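Local coordinates for DUF416 domain-containing protein (Shewanella baltica, PDB 2Q9R) that is of unknown function but, as an all-helical member of the DUF416 family, holds benzoic acid in a pocket, at residues 21-26 against 163-168; 27-32 against 185-190. All coordinates share one frame; numbering follows the deposited sequence.

Contact 1 (21-26 against 163-168); sequences QLFATA and NSLLEI
Leu-165 lays one methyl over a face of the Phe-23 ring: CD2 sits 4.1 Å from the ring centroid, 27° off the normal, a CH-pi contact. The same CD2 lies 3.7 Å from Phe-23 CD2 and 3.6 Å from the backbone O of Phe-23, so it fills the angle between the ring and the backbone of helix 17-42. Both methyls of Leu-165, CD1 and CD2, lie 3.9 Å from Ala-26 CB, one turn further along helix 17-42. At the edge of the ring, near its plane, stands the backbone N of Leu-166, 4.1 Å from Phe-23 CE2, and Leu-166 CB touches the same ring atom. With CG anti to the backbone N (chi1 179°), Phe-23 carries its ring across to helix 153-170, although its CB does not point there. The two segments run roughly antiparallel at 149°, with axes 10.2 Å apart, and join the second helix of this all-helical fold to the penultimate one by apolar contacts alone. Further out, Phe-23 also touches Leu-12 of helix 8-14 and Ile-169, while Leu-166 packs on Phe-8, and Leu-183 of helix 177-190 adjoins Leu-165. Behind Phe-23, Thr-25 turns its hydroxyl back to Gln-21 O, with OG1 at 2.6 Å and above the carbonyl plane; Thr-25 N reaches that oxygen from the opposite face.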
loop_
_atom_site.group_PDB
_atom_site.type_symbol
_atom_site.label_atom_id
_atom_site.label_comp_id
_atom_site.label_asym_id
_atom_site.label_seq_id
_atom_site.Cartn_x
_atom_site.Cartn_y
_atom_site.Cartn_z
ATOM N N GLN A 21 -1.253 27.261 -0.844
ATOM C CA GLN A 21 0.168 27.099 -0.551
ATOM C C GLN A 21 0.381 26.141 0.602
ATOM O O GLN A 21 1.265 25.244 0.549
ATOM C CB GLN A 21 0.752 28.461 -0.231
ATOM C CG GLN A 21 2.268 28.505 -0.149
ATOM C CD GLN A 21 2.791 29.935 0.028
ATOM O OE1 GLN A 21 2.160 30.888 -0.397
ATOM N NE2 GLN A 21 3.927 30.071 0.686
ATOM N N LEU A 22 -0.446 26.278 1.641
ATOM C CA LEU A 22 -0.422 25.314 2.757
ATOM C C LEU A 22 -0.716 23.878 2.300
ATOM O O LEU A 22 0.029 22.917 2.645
ATOM C CB LEU A 22 -1.410 25.747 3.865
ATOM C CG LEU A 22 -1.634 24.823 5.079
ATOM C CD1 LEU A 22 -0.295 24.452 5.757
ATOM C CD2 LEU A 22 -2.591 25.484 6.106
ATOM N N PHE A 23 -1.827 23.719 1.574
ATOM C CA PHE A 23 -2.225 22.425 1.005
ATOM C C PHE A 23 -1.066 21.750 0.246
ATOM O O PHE A 23 -0.741 20.564 0.459
ATOM C CB PHE A 23 -3.464 22.639 0.083
ATOM C CG PHE A 23 -3.963 21.367 -0.597
ATOM C CD1 PHE A 23 -3.413 20.942 -1.790
ATOM C CD2 PHE A 23 -4.996 20.604 -0.018
ATOM C CE1 PHE A 23 -3.882 19.796 -2.427
ATOM C CE2 PHE A 23 -5.443 19.436 -0.625
ATOM C CZ PHE A 23 -4.871 19.010 -1.819
ATOM N N ALA A 24 -0.478 22.509 -0.676
ATOM C CA ALA A 24 0.612 22.022 -1.544
ATOM C C ALA A 24 1.911 21.760 -0.761
ATOM O O ALA A 24 2.620 20.763 -0.993
ATOM C CB ALA A 24 0.853 23.063 -2.698
ATOM N N THR A 25 2.213 22.607 0.212
ATOM C CA THR A 25 3.383 22.385 1.074
ATOM C C THR A 25 3.254 21.064 1.818
ATOM O O THR A 25 4.194 20.287 1.816
ATOM C CB THR A 25 3.574 23.528 2.044
ATOM O OG1 THR A 25 3.704 24.717 1.247
ATOM C CG2 THR A 25 4.859 23.375 2.926
ATOM N N ALA A 26 2.088 20.842 2.431
ATOM C CA ALA A 26 1.808 19.592 3.155
ATOM C C ALA A 26 1.973 18.349 2.234
ATOM O O ALA A 26 2.563 17.325 2.623
ATOM C CB ALA A 26 0.380 19.653 3.758
ATOM N N ASN A 163 -8.480 14.788 0.599
ATOM C CA ASN A 163 -9.761 15.348 1.025
ATOM C C ASN A 163 -9.762 15.886 2.442
ATOM O O ASN A 163 -10.296 16.966 2.710
ATOM C CB ASN A 163 -10.900 14.326 0.830
ATOM C CG ASN A 163 -11.477 14.416 -0.558
ATOM O OD1 ASN A 163 -12.360 15.228 -0.804
ATOM N ND2 ASN A 163 -10.928 13.641 -1.492
ATOM N N SER A 164 -9.205 15.098 3.344
ATOM C CA SER A 164 -9.109 15.484 4.748
ATOM C C SER A 164 -8.253 16.735 4.935
ATOM O O SER A 164 -8.573 17.601 5.730
ATOM C CB SER A 164 -8.520 14.338 5.551
ATOM O OG SER A 164 -9.492 13.331 5.728
ATOM N N LEU A 165 -7.157 16.807 4.206
ATOM C CA LEU A 165 -6.313 17.992 4.204
ATOM C C LEU A 165 -7.088 19.212 3.685
ATOM O O LEU A 165 -6.990 20.316 4.233
ATOM C CB LEU A 165 -5.092 17.743 3.315
ATOM C CG LEU A 165 -4.031 18.821 3.197
ATOM C CD1 LEU A 165 -3.394 19.154 4.585
ATOM C CD2 LEU A 165 -2.963 18.350 2.173
ATOM N N LEU A 166 -7.862 19.027 2.622
ATOM C CA LEU A 166 -8.615 20.146 2.060
ATOM C C LEU A 166 -9.671 20.646 3.047
ATOM O O LEU A 166 -9.853 21.878 3.219
ATOM C CB LEU A 166 -9.279 19.755 0.741
ATOM C CG LEU A 166 -10.162 20.779 0.021
ATOM C CD1 LEU A 166 -9.411 22.069 -0.211
ATOM C CD2 LEU A 166 -10.674 20.202 -1.301
ATOM N N GLU A 167 -10.367 19.698 3.675
ATOM C CA GLU A 167 -11.404 20.015 4.645
ATOM C C GLU A 167 -10.917 20.808 5.828
ATOM O O GLU A 167 -11.615 21.689 6.281
ATOM C CB GLU A 167 -12.052 18.739 5.186
ATOM C CG GLU A 167 -12.939 18.045 4.194
ATOM C CD GLU A 167 -13.365 16.676 4.684
ATOM O OE1 GLU A 167 -13.132 16.375 5.880
ATOM O OE2 GLU A 167 -13.933 15.913 3.876
ATOM N N ILE A 168 -9.764 20.457 6.379
ATOM C CA ILE A 168 -9.276 21.199 7.533
ATOM C C ILE A 168 -8.842 22.617 7.124
ATOM O O ILE A 168 -9.127 23.591 7.843
ATOM C CB ILE A 168 -8.244 20.408 8.389
ATOM C CG1 ILE A 168 -7.893 21.196 9.656
ATOM C CG2 ILE A 168 -7.008 19.977 7.590
ATOM C CD1 ILE A 168 -7.548 20.302 10.874
#

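Contact 2 (27-32 against 185-190); sequences LCQRML and KDIIET
Gln-29 overlaps Ile-187 and Ile-188 with its bent side chain: its CG is 3.6 Å from Ile-187 CG2, and its NE2 is 3.7 Å from Ile-188 CG1. The contact is a nearly parallel pairing of helices within the all-helical DUF416 fold, in which the segments of helices 17-42 and 177-190 run at 13° to each other with axes 9.4 Å apart. Ile-187 CG2 makes the closest approach to the facing helix. The chi1 of Ile-187 (-61°) leaves this methyl opposite the backbone N and aims it at that helix, 3.7 Å from Arg-30 N, where it also touches Arg-30 CB. The side chains of Gln-29 and Ile-187 run alongside each other in opposite senses; the turn at chi2 of Gln-29 (71°) then brings the flat amide beside Ile-188, whose CG1 and CD1 both approach Gln-29 CD and NE2. The amide has a polar anchor as well, since Gln-29 OE1 accepts a hydrogen bond from Trp-58 NE1 of helix 47-62. Were Gln-29 an alanine, the Trp-58 indole N-H would probably lose this acceptor, Ile-187 CG2 its contact with CG, and Ile-188 CG1 and CD1 the cover of the amide. Within segment 185-190, Lys-185 NZ and Glu-189 OE2 form a long salt bridge at 3.4 Å. One turn there is tied by its own side chain: Thr-190 OG1 bonds to Asp-186 O at 2.9 Å, beside the backbone bond from Thr-190 N. Arg-30 contributes only its base to the pairing. Its chain, extended from CG to NE, leads away from helix 177-190 to a salt bridge between NH1 and Glu-158 OE1 of helix 153-170.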
loop_
_atom_site.group_PDB
_atom_site.type_symbol
_atom_site.label_atom_id
_atom_site.label_comp_id
_atom_site.label_asym_id
_atom_site.label_seq_id
_atom_site.Cartn_x
_atom_site.Cartn_y
_atom_site.Cartn_z
ATOM N N LEU A 27 1.403 18.404 1.034
ATOM C CA LEU A 27 1.618 17.346 0.052
ATOM C C LEU A 27 3.099 17.160 -0.329
ATOM O O LEU A 27 3.540 16.060 -0.539
ATOM C CB LEU A 27 0.762 17.565 -1.220
ATOM C CG LEU A 27 -0.750 17.376 -1.090
ATOM C CD1 LEU A 27 -1.396 17.382 -2.468
ATOM C CD2 LEU A 27 -1.147 16.082 -0.244
ATOM N N CYS A 28 3.874 18.215 -0.425
ATOM C CA CYS A 28 5.264 18.065 -0.841
ATOM C C CYS A 28 6.065 17.431 0.260
ATOM O O CYS A 28 6.945 16.656 -0.009
ATOM C CB CYS A 28 5.897 19.394 -1.202
ATOM S SG CYS A 28 5.363 20.052 -2.770
ATOM N N GLN A 29 5.762 17.802 1.505
ATOM C CA GLN A 29 6.420 17.231 2.643
ATOM C C GLN A 29 6.191 15.719 2.664
ATOM O O GLN A 29 7.089 14.987 2.935
ATOM C CB GLN A 29 5.931 17.848 3.949
ATOM C CG GLN A 29 6.538 17.227 5.183
ATOM C CD GLN A 29 7.984 17.579 5.346
ATOM O OE1 GLN A 29 8.307 18.726 5.281
ATOM N NE2 GLN A 29 8.861 16.601 5.528
ATOM N N ARG A 30 4.976 15.292 2.383
ATOM C CA ARG A 30 4.608 13.894 2.424
ATOM C C ARG A 30 5.371 12.998 1.421
ATOM O O ARG A 30 5.597 11.828 1.684
ATOM C CB ARG A 30 3.076 13.826 2.224
ATOM C CG ARG A 30 2.465 12.472 2.246
ATOM C CD ARG A 30 0.961 12.595 2.482
ATOM N NE ARG A 30 0.238 11.393 2.152
ATOM C CZ ARG A 30 -0.362 11.145 0.983
ATOM N NH1 ARG A 30 -0.338 12.017 -0.021
ATOM N NH2 ARG A 30 -0.997 10.006 0.818
HETATM N N MSE A 31 5.785 13.573 0.301
HETATM C CA MSE A 31 6.587 12.890 -0.706
HETATM C C MSE A 31 8.078 12.663 -0.343
HETATM O O MSE A 31 8.749 11.823 -0.971
HETATM C CB MSE A 31 6.562 13.720 -1.997
HETATM C CG MSE A 31 5.190 13.945 -2.655
HETATM SE SE MSE A 31 5.341 15.254 -4.067
HETATM C CE MSE A 31 3.590 15.885 -4.053
ATOM N N LEU A 32 8.613 13.384 0.646
ATOM C CA LEU A 32 10.040 13.315 0.921
ATOM C C LEU A 32 10.657 11.897 1.061
ATOM O O LEU A 32 11.759 11.643 0.573
ATOM C CB LEU A 32 10.367 14.156 2.153
ATOM C CG LEU A 32 11.821 14.302 2.579
ATOM C CD1 LEU A 32 12.683 14.885 1.412
ATOM C CD2 LEU A 32 11.930 15.191 3.849
ATOM N N LYS A 185 3.491 18.818 11.690
ATOM C CA LYS A 185 3.785 17.811 12.716
ATOM C C LYS A 185 3.088 16.502 12.411
ATOM O O LYS A 185 3.707 15.449 12.485
ATOM C CB LYS A 185 3.395 18.348 14.101
ATOM C CG LYS A 185 3.589 17.362 15.254
ATOM C CD LYS A 185 3.581 18.078 16.626
ATOM C CE LYS A 185 2.277 17.796 17.433
ATOM N NZ LYS A 185 2.102 16.375 17.905
ATOM N N ASP A 186 1.814 16.557 12.035
ATOM C CA ASP A 186 1.086 15.348 11.651
ATOM C C ASP A 186 1.777 14.585 10.513
ATOM O O ASP A 186 1.933 13.381 10.615
ATOM C CB ASP A 186 -0.367 15.652 11.226
ATOM C CG ASP A 186 -1.280 16.071 12.402
ATOM O OD1 ASP A 186 -0.915 15.859 13.598
ATOM O OD2 ASP A 186 -2.385 16.614 12.111
ATOM N N ILE A 187 2.164 15.292 9.449
ATOM C CA ILE A 187 2.732 14.671 8.241
ATOM C C ILE A 187 4.084 14.045 8.605
ATOM O O ILE A 187 4.369 12.899 8.267
ATOM C CB ILE A 187 2.937 15.706 7.084
ATOM C CG1 ILE A 187 1.628 16.372 6.615
ATOM C CG2 ILE A 187 3.708 15.110 5.897
ATOM C CD1 ILE A 187 0.621 15.505 6.167
ATOM N N ILE A 188 4.899 14.807 9.322
ATOM C CA ILE A 188 6.251 14.392 9.688
ATOM C C ILE A 188 6.253 13.256 10.680
ATOM O O ILE A 188 7.074 12.338 10.561
ATOM C CB ILE A 188 7.090 15.580 10.199
ATOM C CG1 ILE A 188 7.498 16.448 8.998
ATOM C CG2 ILE A 188 8.295 15.086 10.996
ATOM C CD1 ILE A 188 8.197 17.781 9.327
ATOM N N GLU A 189 5.301 13.254 11.605
ATOM C CA GLU A 189 5.199 12.152 12.565
ATOM C C GLU A 189 4.673 10.858 11.938
ATOM O O GLU A 189 5.131 9.781 12.309
ATOM C CB GLU A 189 4.385 12.539 13.823
ATOM C CG GLU A 189 5.207 13.395 14.823
ATOM C CD GLU A 189 4.405 13.897 16.049
ATOM O OE1 GLU A 189 3.268 13.416 16.293
ATOM O OE2 GLU A 189 4.929 14.795 16.761
ATOM N N THR A 190 3.718 10.946 11.012
ATOM C CA THR A 190 3.364 9.764 10.239
ATOM C C THR A 190 4.583 9.247 9.455
ATOM O O THR A 190 4.890 8.071 9.505
ATOM C CB THR A 190 2.194 10.030 9.296
ATOM O OG1 THR A 190 1.124 10.620 10.033
ATOM C CG2 THR A 190 1.729 8.771 8.659
#

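Overall arrangement
Contacts 1 and 2 use consecutive turns of helix 17-42: segment 21-26 runs roughly antiparallel to 163-168, and 27-32 nearly parallel to 185-190 on the next helix. Their centres lie about 11 Å apart and they touch: Leu-165 CD2 is 3.8 Å from Leu-27 CD2, and Ala-26 O is 4.1 Å from Ile-187 CG2. Contact 1 is buried; contact 2 opens to solvent at Ile-188. A glycerol, probably from the crystallisation liquor, lies about 5 Å from the Leu-165 side chain, and one lies about 4 Å from that of Ile-187. The benzoic acid pocket takes Asn-34, Leu-37 and Phe-38 from further along helix 17-42; the Arg-30 side chain stays about 12 Å from the ligand, so neither contact forms it.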